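Local coordinates for SIRV1 hypothetical protein ORF119 (Sulfolobus islandicus rudivirus 1 variant xx, PDB 2X3G) that is of unknown function but probably pairs with a second copy of itself, each lending a short C-terminal strand to the other, at the interface of chains A and B. Numbering follows the deposited sequence. Chains: chain A/B, SIRV1 hypothetical protein ORF119.

The interface of chains A and B. Residues chain A 52-54, 113; chain B 114-116.
A:Ile53 and B:Ile116 form an antiparallel beta bridge, an instance of strand addition between two chains: the short C-terminal strand 116-118 of one lies along the edge of strand 49-55 in the other. Two-fold symmetry repeats the exchange, which suggests a genuine dimer, although crystal coordinates cannot prove it.

Backbone bonding starts where the tail enters the sheet. The amide N of A:Lys54 donates to the carbonyl O of B:Asp115 at 3.1 Å, nearly straight at the hydrogen (159°) and in the carbonyl plane. B:Asp115 has a left-handed backbone conformation just before strand 116-118.

A lysine adds a second polar tie. The side-chain amine NZ of A:Lys113 reaches the carbonyl O of B:Lys114 at 2.8 Å, tilted 33° from that carbonyl plane. It also donates to O of A:Lys54 at 2.7 Å, here in plane, and thus joins edge strand to incoming tail.

Apolar packing flanks these bonds. The isoleucines lie side by side, CD1 of A:Ile53 meeting CG1 of B:Ile116 at 3.6 Å. A:Lys113, bent at chi2, slides its CB and CG past CD1 of B:Ile116 at 4.0 Å. On the other face, A:Lys54 and B:Asp115 run alongside, CB to CB at 3.7 Å. CG of A:Lys54 is anti to the backbone N (chi1 170°), which sends the stem along B:Asp115, and a bend at chi4 turns the lysine NZ towards the carboxylate. Any attraction would be long-range, for NZ of A:Lys54 stays 4.2 Å from OD2 of B:Asp115, not in contact.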
loop_
_atom_site.group_PDB
_atom_site.type_symbol
_atom_site.label_atom_id
_atom_site.label_comp_id
_atom_site.label_asym_id
_atom_site.label_seq_id
_atom_site.Cartn_x
_atom_site.Cartn_y
_atom_site.Cartn_z
ATOM N N SER A 52 -7.608 0.344 -10.464
ATOM C CA SER A 52 -8.299 -0.046 -9.245
ATOM C C SER A 52 -7.335 -0.190 -8.096
ATOM O O SER A 52 -6.185 -0.595 -8.289
ATOM C CB SER A 52 -9.055 -1.365 -9.456
ATOM O OG SER A 52 -8.170 -2.482 -9.574
ATOM N N ILE A 53 -7.832 0.154 -6.903
ATOM C CA ILE A 53 -7.095 0.041 -5.652
ATOM C C ILE A 53 -8.024 -0.578 -4.615
ATOM O O ILE A 53 -9.163 -0.139 -4.473
ATOM C CB ILE A 53 -6.674 1.438 -5.122
ATOM C CG1 ILE A 53 -5.891 2.215 -6.182
ATOM C CG2 ILE A 53 -5.853 1.301 -3.841
ATOM C CD1 ILE A 53 -4.562 1.616 -6.484
ATOM N N LYS A 54 -7.557 -1.611 -3.923
ATOM C CA LYS A 54 -8.222 -2.097 -2.708
ATOM C C LYS A 54 -7.383 -1.628 -1.527
ATOM O O LYS A 54 -6.184 -1.933 -1.457
ATOM C CB LYS A 54 -8.345 -3.630 -2.707
ATOM C CG LYS A 54 -8.815 -4.251 -1.382
ATOM C CD LYS A 54 -8.580 -5.762 -1.356
ATOM C CE LYS A 54 -9.019 -6.408 -0.052
ATOM N NZ LYS A 54 -7.878 -6.863 0.802
ATOM N N LYS A 113 -0.715 3.151 0.042
ATOM C CA LYS A 113 0.191 2.263 -0.688
ATOM C C LYS A 113 1.635 2.773 -0.718
ATOM O O LYS A 113 2.487 2.212 -1.416
ATOM C CB LYS A 113 -0.342 2.071 -2.110
ATOM C CG LYS A 113 -1.780 1.562 -2.192
ATOM C CD LYS A 113 -1.941 0.182 -1.607
ATOM C CE LYS A 113 -3.367 -0.369 -1.748
ATOM N NZ LYS A 113 -3.500 -1.680 -1.060
ATOM N N LYS B 114 -0.383 -3.812 -1.886
ATOM C CA LYS B 114 -0.610 -4.439 -3.177
ATOM C C LYS B 114 -2.014 -4.049 -3.639
ATOM O O LYS B 114 -2.516 -2.997 -3.266
ATOM C CB LYS B 114 -0.452 -5.964 -3.060
ATOM C CG LYS B 114 0.970 -6.433 -2.768
ATOM C CD LYS B 114 1.017 -7.950 -2.781
ATOM C CE LYS B 114 1.105 -8.517 -4.201
ATOM N NZ LYS B 114 2.457 -8.327 -4.788
ATOM N N ASP B 115 -2.633 -4.903 -4.444
ATOM C CA ASP B 115 -3.995 -4.693 -4.914
ATOM C C ASP B 115 -4.116 -3.390 -5.687
ATOM O O ASP B 115 -5.098 -2.666 -5.560
ATOM C CB ASP B 115 -4.999 -4.748 -3.765
ATOM C CG ASP B 115 -4.928 -6.045 -2.983
ATOM O OD1 ASP B 115 -5.167 -7.120 -3.562
ATOM O OD2 ASP B 115 -4.661 -5.989 -1.778
ATOM N N ILE B 116 -3.105 -3.130 -6.509
ATOM C CA ILE B 116 -3.094 -2.033 -7.466
ATOM C C ILE B 116 -3.078 -2.659 -8.863
ATOM O O ILE B 116 -2.164 -3.422 -9.187
ATOM C CB ILE B 116 -1.834 -1.167 -7.301
ATOM C CG1 ILE B 116 -1.741 -0.585 -5.885
ATOM C CG2 ILE B 116 -1.821 -0.048 -8.326
ATOM C CD1 ILE B 116 -0.360 -0.041 -5.551
#